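Long-range contact in Tat pathway signal sequence domain protein (Parabacteroides merdae, PDB 4Q9A), which is probably an ester-cleaving hydrolase of the GDSL-like lipase/acylhydrolase family, which has the SGNH-hydrolase fold: residues 87-101 with 133-146. Numbering follows the deposited sequence.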
loop_
_atom_site.group_PDB
_atom_site.type_symbol
_atom_site.label_atom_id
_atom_site.label_comp_id
_atom_site.label_asym_id
_atom_site.label_seq_id
_atom_site.Cartn_x
_atom_site.Cartn_y
_atom_site.Cartn_z
ATOM N N TRP A 87 3.125 -22.697 15.836
ATOM C CA TRP A 87 1.708 -22.433 15.685
ATOM C C TRP A 87 1.041 -21.940 16.973
ATOM O O TRP A 87 0.061 -21.198 16.903
ATOM C CB TRP A 87 1.011 -23.692 15.171
ATOM C CG TRP A 87 -0.212 -23.399 14.368
ATOM C CD1 TRP A 87 -1.487 -23.758 14.674
ATOM C CD2 TRP A 87 -0.291 -22.620 13.160
ATOM N NE1 TRP A 87 -2.350 -23.309 13.702
ATOM C CE2 TRP A 87 -1.641 -22.608 12.759
ATOM C CE3 TRP A 87 0.660 -21.996 12.336
ATOM C CZ2 TRP A 87 -2.070 -21.971 11.589
ATOM C CZ3 TRP A 87 0.235 -21.368 11.176
ATOM C CH2 TRP A 87 -1.114 -21.352 10.815
ATOM N N GLU A 88 1.563 -22.341 18.139
ATOM C CA GLU A 88 0.998 -21.965 19.436
ATOM C C GLU A 88 1.290 -20.504 19.751
ATOM O O GLU A 88 0.382 -19.777 20.126
ATOM C CB GLU A 88 1.528 -22.873 20.561
ATOM C CG GLU A 88 1.015 -24.308 20.520
ATOM C CD GLU A 88 1.435 -25.192 19.351
ATOM O OE1 GLU A 88 2.636 -25.202 18.987
ATOM O OE2 GLU A 88 0.552 -25.889 18.805
ATOM N N ILE A 89 2.538 -20.063 19.558
ATOM C CA ILE A 89 2.961 -18.703 19.887
ATOM C C ILE A 89 2.598 -17.714 18.766
ATOM O O ILE A 89 2.090 -16.622 19.051
ATOM C CB ILE A 89 4.484 -18.685 20.228
ATOM C CG1 ILE A 89 4.763 -19.477 21.514
ATOM C CG2 ILE A 89 5.038 -17.279 20.365
ATOM C CD1 ILE A 89 6.056 -20.268 21.469
ATOM N N ASP A 90 2.862 -18.097 17.508
ATOM C CA ASP A 90 2.668 -17.241 16.340
ATOM C C ASP A 90 1.300 -17.430 15.641
ATOM O O ASP A 90 1.127 -16.951 14.520
ATOM C CB ASP A 90 3.839 -17.424 15.350
ATOM C CG ASP A 90 5.177 -16.896 15.869
ATOM O OD1 ASP A 90 5.173 -16.094 16.848
ATOM O OD2 ASP A 90 6.225 -17.261 15.288
ATOM N N CYS A 91 0.310 -18.049 16.322
ATOM C CA CYS A 91 -1.043 -18.180 15.778
ATOM C C CYS A 91 -2.086 -18.308 16.883
ATOM O O CYS A 91 -2.900 -17.406 17.068
ATOM C CB CYS A 91 -1.158 -19.332 14.782
ATOM S SG CYS A 91 -2.833 -19.583 14.142
ATOM N N LEU A 92 -2.080 -19.434 17.590
ATOM C CA LEU A 92 -3.083 -19.771 18.594
ATOM C C LEU A 92 -3.243 -18.697 19.651
ATOM O O LEU A 92 -4.374 -18.330 19.967
ATOM C CB LEU A 92 -2.757 -21.124 19.216
ATOM C CG LEU A 92 -3.521 -22.337 18.649
ATOM C CD1 LEU A 92 -3.608 -22.328 17.108
ATOM C CD2 LEU A 92 -2.911 -23.624 19.148
ATOM N N ALA A 93 -2.112 -18.135 20.113
ATOM C CA ALA A 93 -2.012 -17.069 21.111
ATOM C C ALA A 93 -2.765 -15.814 20.691
ATOM O O ALA A 93 -3.235 -15.084 21.548
ATOM C CB ALA A 93 -0.552 -16.726 21.339
ATOM N N PHE A 94 -2.887 -15.563 19.395
ATOM C CA PHE A 94 -3.557 -14.374 18.891
ATOM C C PHE A 94 -5.058 -14.501 18.923
ATOM O O PHE A 94 -5.750 -13.473 18.861
ATOM C CB PHE A 94 -3.110 -14.096 17.442
ATOM C CG PHE A 94 -1.699 -13.603 17.356
ATOM C CD1 PHE A 94 -0.633 -14.498 17.320
ATOM C CD2 PHE A 94 -1.424 -12.244 17.355
ATOM C CE1 PHE A 94 0.685 -14.039 17.273
ATOM C CE2 PHE A 94 -0.098 -11.782 17.293
ATOM C CZ PHE A 94 0.944 -12.684 17.242
ATOM N N GLN A 95 -5.566 -15.762 18.952
ATOM C CA GLN A 95 -6.989 -16.101 18.858
ATOM C C GLN A 95 -7.577 -15.364 17.638
ATOM O O GLN A 95 -8.499 -14.557 17.801
ATOM C CB GLN A 95 -7.722 -15.770 20.158
ATOM C CG GLN A 95 -7.492 -16.794 21.225
ATOM C CD GLN A 95 -7.997 -16.290 22.533
ATOM O OE1 GLN A 95 -9.194 -16.031 22.698
ATOM N NE2 GLN A 95 -7.076 -16.111 23.481
ATOM N N PRO A 96 -6.990 -15.544 16.422
ATOM C CA PRO A 96 -7.465 -14.773 15.265
ATOM C C PRO A 96 -8.893 -15.086 14.837
ATOM O O PRO A 96 -9.302 -16.251 14.753
ATOM C CB PRO A 96 -6.480 -15.152 14.154
ATOM C CG PRO A 96 -5.936 -16.492 14.568
ATOM C CD PRO A 96 -5.857 -16.420 16.047
ATOM N N ASP A 97 -9.642 -14.021 14.547
ATOM C CA ASP A 97 -11.004 -14.107 14.035
ATOM C C ASP A 97 -10.948 -14.519 12.547
ATOM O O ASP A 97 -11.807 -15.272 12.056
ATOM C CB ASP A 97 -11.721 -12.764 14.254
ATOM C CG ASP A 97 -11.986 -12.465 15.731
ATOM O OD1 ASP A 97 -12.625 -13.300 16.401
ATOM O OD2 ASP A 97 -11.563 -11.394 16.210
ATOM N N VAL A 98 -9.901 -14.040 11.851
ATOM C CA VAL A 98 -9.613 -14.308 10.443
ATOM C C VAL A 98 -8.123 -14.641 10.326
ATOM O O VAL A 98 -7.269 -13.817 10.663
ATOM C CB VAL A 98 -10.031 -13.130 9.525
ATOM C CG1 VAL A 98 -9.617 -13.374 8.079
ATOM C CG2 VAL A 98 -11.525 -12.884 9.611
ATOM N N LEU A 99 -7.822 -15.851 9.872
ATOM C CA LEU A 99 -6.450 -16.312 9.703
ATOM C C LEU A 99 -6.171 -16.568 8.216
ATOM O O LEU A 99 -6.953 -17.221 7.547
ATOM C CB LEU A 99 -6.213 -17.580 10.566
ATOM C CG LEU A 99 -4.943 -18.397 10.319
ATOM C CD1 LEU A 99 -3.698 -17.682 10.831
ATOM C CD2 LEU A 99 -5.074 -19.749 10.926
ATOM N N SER A 100 -5.060 -16.038 7.712
ATOM C CA SER A 100 -4.656 -16.163 6.316
ATOM C C SER A 100 -3.346 -16.942 6.236
ATOM O O SER A 100 -2.393 -16.649 6.973
ATOM C CB SER A 100 -4.530 -14.791 5.655
ATOM O OG SER A 100 -3.933 -14.899 4.374
ATOM N N ILE A 101 -3.318 -17.961 5.365
ATOM C CA ILE A 101 -2.150 -18.819 5.206
ATOM C C ILE A 101 -1.727 -18.873 3.740
ATOM O O ILE A 101 -2.545 -19.162 2.863
ATOM C CB ILE A 101 -2.406 -20.251 5.789
ATOM C CG1 ILE A 101 -2.792 -20.176 7.287
ATOM C CG2 ILE A 101 -1.183 -21.199 5.555
ATOM C CD1 ILE A 101 -3.601 -21.303 7.789
ATOM N N TYR A 133 -5.981 -29.178 13.152
ATOM C CA TYR A 133 -5.565 -28.669 14.451
ATOM C C TYR A 133 -6.056 -27.234 14.671
ATOM O O TYR A 133 -6.533 -26.912 15.762
ATOM C CB TYR A 133 -4.033 -28.746 14.554
ATOM C CG TYR A 133 -3.444 -28.225 15.847
ATOM C CD1 TYR A 133 -3.498 -28.979 17.017
ATOM C CD2 TYR A 133 -2.777 -27.007 15.888
ATOM C CE1 TYR A 133 -2.946 -28.508 18.210
ATOM C CE2 TYR A 133 -2.212 -26.530 17.071
ATOM C CZ TYR A 133 -2.298 -27.284 18.230
ATOM O OH TYR A 133 -1.734 -26.820 19.392
ATOM N N THR A 134 -5.925 -26.374 13.644
ATOM C CA THR A 134 -6.359 -24.981 13.731
ATOM C C THR A 134 -7.859 -24.904 14.059
ATOM O O THR A 134 -8.220 -24.273 15.059
ATOM C CB THR A 134 -6.027 -24.224 12.454
ATOM O OG1 THR A 134 -4.615 -24.248 12.261
ATOM C CG2 THR A 134 -6.515 -22.785 12.499
ATOM N N LYS A 135 -8.710 -25.592 13.259
ATOM C CA LYS A 135 -10.155 -25.616 13.452
ATOM C C LYS A 135 -10.526 -26.292 14.778
ATOM O O LYS A 135 -11.521 -25.913 15.404
ATOM C CB LYS A 135 -10.856 -26.278 12.257
ATOM C CG LYS A 135 -10.921 -25.351 11.016
ATOM C CD LYS A 135 -11.818 -24.080 11.203
ATOM C CE LYS A 135 -13.255 -24.315 10.780
ATOM N NZ LYS A 135 -14.128 -23.173 11.172
ATOM N N GLU A 136 -9.692 -27.245 15.227
ATOM C CA GLU A 136 -9.858 -27.962 16.492
ATOM C C GLU A 136 -9.676 -26.996 17.673
ATOM O O GLU A 136 -10.551 -26.932 18.526
ATOM C CB GLU A 136 -8.832 -29.106 16.574
ATOM C CG GLU A 136 -9.395 -30.502 16.763
ATOM C CD GLU A 136 -8.715 -31.620 15.980
ATOM O OE1 GLU A 136 -7.494 -31.845 16.159
ATOM O OE2 GLU A 136 -9.423 -32.307 15.207
ATOM N N LYS A 137 -8.574 -26.206 17.679
ATOM C CA LYS A 137 -8.217 -25.262 18.744
ATOM C C LYS A 137 -8.943 -23.894 18.627
ATOM O O LYS A 137 -9.258 -23.294 19.656
ATOM C CB LYS A 137 -6.685 -25.058 18.810
ATOM C CG LYS A 137 -5.881 -26.329 19.163
ATOM C CD LYS A 137 -6.097 -26.823 20.605
ATOM C CE LYS A 137 -4.842 -27.312 21.282
ATOM N NZ LYS A 137 -5.103 -27.691 22.695
ATOM N N LEU A 138 -9.215 -23.412 17.413
ATOM C CA LEU A 138 -9.955 -22.161 17.214
ATOM C C LEU A 138 -11.158 -22.455 16.313
ATOM O O LEU A 138 -11.100 -22.186 15.110
ATOM C CB LEU A 138 -9.063 -21.066 16.604
ATOM C CG LEU A 138 -7.853 -20.557 17.404
ATOM C CD1 LEU A 138 -6.813 -19.915 16.470
ATOM C CD2 LEU A 138 -8.266 -19.572 18.495
ATOM N N PRO A 139 -12.232 -23.084 16.848
ATOM C CA PRO A 139 -13.357 -23.485 15.989
ATOM C C PRO A 139 -14.145 -22.356 15.318
ATOM O O PRO A 139 -14.904 -22.653 14.395
ATOM C CB PRO A 139 -14.252 -24.277 16.936
ATOM C CG PRO A 139 -13.880 -23.858 18.277
ATOM C CD PRO A 139 -12.432 -23.561 18.232
ATOM N N ASN A 140 -13.958 -21.088 15.723
ATOM C CA ASN A 140 -14.670 -19.960 15.099
ATOM C C ASN A 140 -13.798 -19.162 14.131
ATOM O O ASN A 140 -14.265 -18.178 13.549
ATOM C CB ASN A 140 -15.218 -19.008 16.146
ATOM C CG ASN A 140 -16.116 -19.657 17.157
ATOM O OD1 ASN A 140 -15.877 -19.546 18.361
ATOM N ND2 ASN A 140 -17.143 -20.356 16.692
ATOM N N THR A 141 -12.540 -19.563 13.957
ATOM C CA THR A 141 -11.651 -18.857 13.049
ATOM C C THR A 141 -12.048 -19.130 11.591
ATOM O O THR A 141 -12.264 -20.292 11.187
ATOM C CB THR A 141 -10.189 -19.227 13.322
ATOM O OG1 THR A 141 -9.889 -18.825 14.666
ATOM C CG2 THR A 141 -9.215 -18.534 12.360
ATOM N N GLN A 142 -12.139 -18.034 10.824
ATOM C CA GLN A 142 -12.385 -18.040 9.408
ATOM C C GLN A 142 -11.022 -18.104 8.733
ATOM O O GLN A 142 -10.191 -17.211 8.934
ATOM C CB GLN A 142 -13.164 -16.786 9.018
ATOM C CG GLN A 142 -14.571 -16.734 9.559
ATOM C CD GLN A 142 -15.260 -15.467 9.122
ATOM O OE1 GLN A 142 -15.673 -15.309 7.962
ATOM N NE2 GLN A 142 -15.417 -14.541 10.045
ATOM N N ILE A 143 -10.765 -19.191 7.980
ATOM C CA ILE A 143 -9.490 -19.373 7.291
ATOM C C ILE A 143 -9.588 -18.910 5.810
ATOM O O ILE A 143 -10.571 -19.179 5.104
ATOM C CB ILE A 143 -8.956 -20.831 7.398
ATOM C CG1 ILE A 143 -8.978 -21.339 8.840
ATOM C CG2 ILE A 143 -7.545 -20.944 6.800
ATOM C CD1 ILE A 143 -8.714 -22.823 8.988
ATOM N N VAL A 144 -8.530 -18.197 5.382
ATOM C CA VAL A 144 -8.242 -17.709 4.046
ATOM C C VAL A 144 -6.987 -18.457 3.645
ATOM O O VAL A 144 -5.907 -18.145 4.145
ATOM C CB VAL A 144 -8.066 -16.161 3.936
ATOM C CG1 VAL A 144 -7.941 -15.737 2.487
ATOM C CG2 VAL A 144 -9.199 -15.412 4.601
ATOM N N LEU A 145 -7.142 -19.497 2.817
ATOM C CA LEU A 145 -6.026 -20.282 2.303
ATOM C C LEU A 145 -5.669 -19.746 0.920
ATOM O O LEU A 145 -6.542 -19.654 0.058
ATOM C CB LEU A 145 -6.359 -21.781 2.283
ATOM C CG LEU A 145 -5.170 -22.716 2.059
ATOM C CD1 LEU A 145 -4.189 -22.687 3.231
ATOM C CD2 LEU A 145 -5.636 -24.114 1.779
ATOM N N CYS A 146 -4.404 -19.335 0.736
ATOM C CA CYS A 146 -3.892 -18.738 -0.500
ATOM C C CYS A 146 -3.182 -19.765 -1.385
ATOM O O CYS A 146 -2.496 -20.672 -0.881
ATOM C CB CYS A 146 -2.958 -17.581 -0.169
ATOM S SG CYS A 146 -3.721 -16.253 0.796
#
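Trp-87 and Thr-134 meet through a hydrogen bond from the indole NE1 to OG1, 2.8 Å long and bent, with OG1 lying 26° out of the indole plane. With CG anti to the backbone N (chi1 -152°), the indole reaches helix 120-137, and its CD1 comes to the rim of the Tyr-133 ring, 3.7 Å from CD2. The two rings meet rim to rim, their planes 52° apart. An alanine in place of Trp-87 would probably leave Thr-134 OG1 without its indole donor and open a gap beside the Tyr-133 rim.

Beside it, Tyr-133 OH makes a weak hydrogen bond to Glu-88 OE2, whose stronger partner is Arg-84. Leu-92 CD2 packs against Tyr-133 CE2. Where helix 120-137 ends, Leu-138 fits one methyl, CD1, against Pro-96 CD (3.6 Å) and the other, CD2, against Gln-95 CA. Thr-141 OG1 then donates to Pro-96 O (2.6 Å), nearly in line with the carbonyl, and its CG2 touches Leu-99 CB.

From here the two segments run as parallel strands. Gln-142 N bonds to Asp-97 O, and Leu-99 and Ile-101 each bond through N and O to strand 142-146, finishing at Cys-146 N to Ile-101 O (2.8 Å). On one face Val-98 CG1 meets Val-144 CG2; on the other, Ile-101 lies against Ile-143 and Leu-145.

Behind these contacts, Cys-91 SG lies over one indole face toward its rim, Lys-137 CG lies over a face of the Tyr-133 ring, also toward its rim, and Thr-134 OG1 is also bonded to Leu-130 O.

These strands are neighbours in the five-stranded parallel sheet of the SGNH-hydrolase fold, joined by a crossover containing helix 120-137. Strand 21-26 flanks 98-102 and strand 183-185 flanks 142-146, while helix 212-226 packs on the Val-144 face.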